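Glycosyl hydrolase family 88 (Pedobacter heparinus, PDB 3WIW) probably releases the terminal unsaturated glucuronic acid from heparin-derived oligosaccharides by hydrolysis, as a member of glycoside hydrolase family 88. Local coordinates at residues 115-118 and 119-123; 171-174 and 175-178. One frame throughout, in Å; residues are numbered along the deposited sequence.

Interaction 1 (115-118 and 119-123); sequences HDLG and FMLYC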
loop_
_atom_site.group_PDB
_atom_site.type_symbol
_atom_site.label_atom_id
_atom_site.label_comp_id
_atom_site.label_asym_id
_atom_site.label_seq_id
_atom_site.Cartn_x
_atom_site.Cartn_y
_atom_site.Cartn_z
ATOM N N HIS A 115 -13.108 2.447 5.043
ATOM C CA HIS A 115 -12.495 2.869 3.788
ATOM C C HIS A 115 -11.596 1.809 3.169
ATOM O O HIS A 115 -11.245 1.928 1.993
ATOM C CB HIS A 115 -11.659 4.135 3.992
ATOM C CG HIS A 115 -10.414 3.930 4.796
ATOM N ND1 HIS A 115 -9.188 4.387 4.375
ATOM C CD2 HIS A 115 -10.212 3.347 6.004
ATOM C CE1 HIS A 115 -8.272 4.079 5.281
ATOM N NE2 HIS A 115 -8.870 3.468 6.293
ATOM N N ASP A 116 -11.264 0.754 3.924
ATOM C CA ASP A 116 -10.209 -0.189 3.512
ATOM C C ASP A 116 -10.645 -1.194 2.439
ATOM O O ASP A 116 -9.905 -2.130 2.122
ATOM C CB ASP A 116 -9.601 -0.910 4.726
ATOM C CG ASP A 116 -8.683 -0.023 5.527
ATOM O OD1 ASP A 116 -7.994 0.817 4.912
ATOM O OD2 ASP A 116 -8.651 -0.174 6.774
ATOM N N LEU A 117 -11.808 -0.979 1.832
ATOM C CA LEU A 117 -12.262 -1.813 0.723
ATOM C C LEU A 117 -11.294 -1.791 -0.462
ATOM O O LEU A 117 -11.233 -2.747 -1.231
ATOM C CB LEU A 117 -13.634 -1.362 0.245
ATOM C CG LEU A 117 -14.715 -1.490 1.321
ATOM C CD1 LEU A 117 -16.025 -0.901 0.789
ATOM C CD2 LEU A 117 -14.901 -2.952 1.767
ATOM N N GLY A 118 -10.534 -0.710 -0.636
ATOM C CA GLY A 118 -9.520 -0.695 -1.672
ATOM C C GLY A 118 -8.412 -1.718 -1.389
ATOM O O GLY A 118 -8.077 -2.568 -2.243
ATOM N N PHE A 119 -7.796 -1.645 -0.207
ATOM C CA PHE A 119 -6.793 -2.635 0.156
ATOM C C PHE A 119 -7.370 -4.057 0.117
ATOM O O PHE A 119 -6.682 -4.998 -0.277
ATOM C CB PHE A 119 -6.295 -2.363 1.572
ATOM C CG PHE A 119 -5.454 -1.121 1.733
ATOM C CD1 PHE A 119 -4.325 -0.888 0.948
ATOM C CD2 PHE A 119 -5.757 -0.213 2.745
ATOM C CE1 PHE A 119 -3.494 0.243 1.204
ATOM C CE2 PHE A 119 -4.961 0.908 2.990
ATOM C CZ PHE A 119 -3.831 1.122 2.222
ATOM N N MET A 120 -8.614 -4.216 0.570
ATOM C CA MET A 120 -9.184 -5.553 0.754
ATOM C C MET A 120 -9.693 -6.187 -0.534
ATOM O O MET A 120 -9.348 -7.329 -0.822
ATOM C CB MET A 120 -10.320 -5.489 1.778
ATOM C CG MET A 120 -9.814 -5.047 3.164
ATOM S SD MET A 120 -11.122 -4.483 4.277
ATOM C CE MET A 120 -11.750 -6.039 4.794
ATOM N N LEU A 121 -10.528 -5.457 -1.280
ATOM C CA LEU A 121 -11.088 -5.953 -2.547
ATOM C C LEU A 121 -10.288 -5.536 -3.763
ATOM O O LEU A 121 -10.114 -6.320 -4.681
ATOM C CB LEU A 121 -12.516 -5.458 -2.740
ATOM C CG LEU A 121 -13.567 -6.157 -1.898
ATOM C CD1 LEU A 121 -14.892 -5.402 -1.979
ATOM C CD2 LEU A 121 -13.783 -7.567 -2.416
ATOM N N TYR A 122 -9.833 -4.289 -3.823
ATOM C CA TYR A 122 -9.151 -3.894 -5.048
ATOM C C TYR A 122 -7.774 -4.580 -5.200
ATOM O O TYR A 122 -7.380 -4.944 -6.315
ATOM C CB TYR A 122 -9.074 -2.372 -5.192
ATOM C CG TYR A 122 -8.730 -1.941 -6.602
ATOM C CD1 TYR A 122 -9.615 -2.179 -7.654
ATOM C CD2 TYR A 122 -7.520 -1.302 -6.880
ATOM C CE1 TYR A 122 -9.294 -1.788 -8.954
ATOM C CE2 TYR A 122 -7.170 -0.919 -8.171
ATOM C CZ TYR A 122 -8.088 -1.148 -9.207
ATOM O OH TYR A 122 -7.790 -0.770 -10.510
ATOM N N CYS A 123 -7.032 -4.800 -4.107
ATOM C CA CYS A 123 -5.795 -5.572 -4.207
ATOM C C CYS A 123 -6.001 -7.029 -4.580
ATOM O O CYS A 123 -5.097 -7.650 -5.121
ATOM C CB CYS A 123 -4.980 -5.502 -2.907
ATOM S SG CYS A 123 -4.434 -3.841 -2.448
#
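From D116 O to M120 N, at 2.9 Å, runs the first four-residue bond of helix 117-132. L117 O takes L121 N at 2.8 Å in the usual way and, weakly, Y122 N one residue further on. The bond from C123 N to G118 O, 3.1 Å, likewise spans five residues, which is the wider pi-type turn of 119-123. Two side chains of this turn close round D116, one at its carboxylate and one at its carbonyl. The ring of F119 presents its edge, with D116 OD1 lying in the ring plane 3.3 Å from F119 CD2; the carboxylate is turned 46° against the ring. This same oxygen sits above one face of the H115 ring, offset toward its rim, and hydrogen-bonds to a bound buffer molecule. F119 also meets the rings of W250 and F77 and stands edge-to-face with W73, so the carboxylate borders an aromatic cluster. M120 comes alongside the backbone: its CG is 3.1 Å from D116 O, and its SD approaches D116 CB to 3.9 Å. With CG beside its own backbone N (chi1 -63°), the thioether chain runs back toward the start of the helix, past the carbonyl that bonds its own N-H. An alanine here would keep the backbone bond to D116 O but lose CG and SD, and D116 CB would probably be left without its thioether neighbour. Further along, L117 CD2 and L121 CD1 meet loosely, both also packing on I108. D116 itself occupies the N-cap position, although its side chain makes no capping bond. At the start of helix 117-132 and in contact with the buffer molecule, D116 is placed as expected for the predicted nucleophile of an (alpha/alpha)6-barrel hydrolase.

Interaction 2 (171-174 and 175-178); sequences VIID and NLMN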
loop_
_atom_site.group_PDB
_atom_site.type_symbol
_atom_site.label_atom_id
_atom_site.label_comp_id
_atom_site.label_asym_id
_atom_site.label_seq_id
_atom_site.Cartn_x
_atom_site.Cartn_y
_atom_site.Cartn_z
ATOM N N VAL A 171 -10.346 11.054 9.096
ATOM C CA VAL A 171 -9.790 10.684 7.786
ATOM C C VAL A 171 -8.297 10.451 7.971
ATOM O O VAL A 171 -7.577 11.322 8.482
ATOM C CB VAL A 171 -10.018 11.814 6.752
ATOM C CG1 VAL A 171 -9.420 11.422 5.386
ATOM C CG2 VAL A 171 -11.506 12.096 6.607
ATOM N N ILE A 172 -7.826 9.270 7.609
ATOM C CA ILE A 172 -6.409 8.959 7.763
ATOM C C ILE A 172 -5.674 9.063 6.430
ATOM O O ILE A 172 -6.286 8.924 5.371
ATOM C CB ILE A 172 -6.185 7.575 8.436
ATOM C CG1 ILE A 172 -6.583 6.376 7.545
ATOM C CG2 ILE A 172 -6.937 7.535 9.759
ATOM C CD1 ILE A 172 -6.437 5.019 8.275
ATOM N N ILE A 173 -4.370 9.311 6.483
ATOM C CA ILE A 173 -3.576 9.459 5.276
ATOM C C ILE A 173 -3.660 8.177 4.410
ATOM O O ILE A 173 -3.639 8.252 3.160
ATOM C CB ILE A 173 -2.111 9.852 5.632
ATOM C CG1 ILE A 173 -1.364 10.345 4.398
ATOM C CG2 ILE A 173 -1.339 8.675 6.272
ATOM C CD1 ILE A 173 -1.803 11.736 3.901
ATOM N N ASP A 174 -3.753 7.012 5.066
ATOM C CA ASP A 174 -3.821 5.719 4.365
ATOM C C ASP A 174 -5.012 5.674 3.386
ATOM O O ASP A 174 -4.996 4.911 2.414
ATOM C CB ASP A 174 -3.967 4.535 5.333
ATOM C CG ASP A 174 -3.214 4.693 6.665
ATOM O OD1 ASP A 174 -3.216 5.779 7.291
ATOM O OD2 ASP A 174 -2.703 3.658 7.135
ATOM N N ASN A 175 -6.051 6.465 3.659
ATOM C CA ASN A 175 -7.275 6.490 2.848
ATOM C C ASN A 175 -6.948 6.911 1.401
ATOM O O ASN A 175 -7.698 6.552 0.484
ATOM C CB ASN A 175 -8.301 7.420 3.522
ATOM C CG ASN A 175 -9.778 7.144 3.168
ATOM O OD1 ASN A 175 -10.643 7.277 4.057
ATOM N ND2 ASN A 175 -10.081 6.802 1.909
ATOM N N LEU A 176 -5.849 7.644 1.175
ATOM C CA LEU A 176 -5.448 7.942 -0.213
ATOM C C LEU A 176 -5.322 6.669 -1.051
ATOM O O LEU A 176 -5.623 6.668 -2.251
ATOM C CB LEU A 176 -4.141 8.741 -0.281
ATOM C CG LEU A 176 -4.240 10.181 0.228
ATOM C CD1 LEU A 176 -2.825 10.683 0.504
ATOM C CD2 LEU A 176 -4.962 11.083 -0.778
ATOM N N MET A 177 -4.822 5.593 -0.446
ATOM C CA MET A 177 -4.563 4.367 -1.205
ATOM C C MET A 177 -5.861 3.760 -1.693
ATOM O O MET A 177 -5.901 3.167 -2.773
ATOM C CB MET A 177 -3.803 3.368 -0.335
ATOM C CG MET A 177 -2.450 3.896 0.143
ATOM S SD MET A 177 -1.266 4.147 -1.192
ATOM C CE MET A 177 -1.015 2.431 -1.682
ATOM N N ASN A 178 -6.911 3.891 -0.880
ATOM C CA ASN A 178 -8.225 3.348 -1.197
ATOM C C ASN A 178 -8.941 4.098 -2.319
ATOM O O ASN A 178 -9.936 3.628 -2.830
ATOM C CB ASN A 178 -9.037 3.276 0.089
ATOM C CG ASN A 178 -8.541 2.188 0.999
ATOM O OD1 ASN A 178 -8.473 1.029 0.597
ATOM N ND2 ASN A 178 -8.166 2.545 2.230
#
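I173 and L176 meet at their outermost methyls, over a backbone that turns by bonds three residues apart. N175 N reaches I172 O at 3.0 Å, closing a type I beta turn; L176 N to I173 O and M177 N to D174 O repeat the step, each donor standing above the carbonyl plane. L176 can be followed outward from here. Its CB lies 3.5 Å from I173 O, and CG stays beside the same oxygen, so the base of the side chain leans on the carbonyl that holds its own N-H. CD1 still touches that oxygen and also meets I173 CD1, 3.7 Å away. The isoleucine comes to meet it: its CB points away, but CG1 lies anti to the backbone N (chi1 -166°), and the bend at the second torsion (72°) brings CD1 toward L176. T205 of helix 192-208 packs on both side chains. This turn links strand 170-172, an outer strand of a three-stranded antiparallel sheet, to helix 175-188 of the (alpha/alpha)6 barrel. At the corner stands D174, predicted to be the proton donor. Its CB is 3.3 Å from N175 N, while its carboxylate is held by other parts of the chain: OD1 is hydrogen-bonded to H218 NE2, and OD2 weakly to W250 NE1. N175 CB lies 3.1 Å from I172 O, the carbonyl to which N175 N is bonded.

Interactions 1 and 2, their centres 11 Å apart, are joined by the side-chain amide of N178, which probably hydrogen-bonds in two directions: N178 OD1 accepts F119 N at 2.9 Å, and N178 ND2 reaches D116 OD1 at 3.2 Å. A residue of helix 175-188 thus binds the first turn of helix 117-132 and probably helps to position the predicted nucleophile. D116 OD1 and D174 OD2 are 6.4 Å apart, the closest approach of the two predicted catalytic carboxylates. F119 lies about 4 Å from D174 at the nearest side-chain atoms. A buffer molecule, probably from crystallisation, comes within about 3 Å of both acids, consistent with the two lining one pocket.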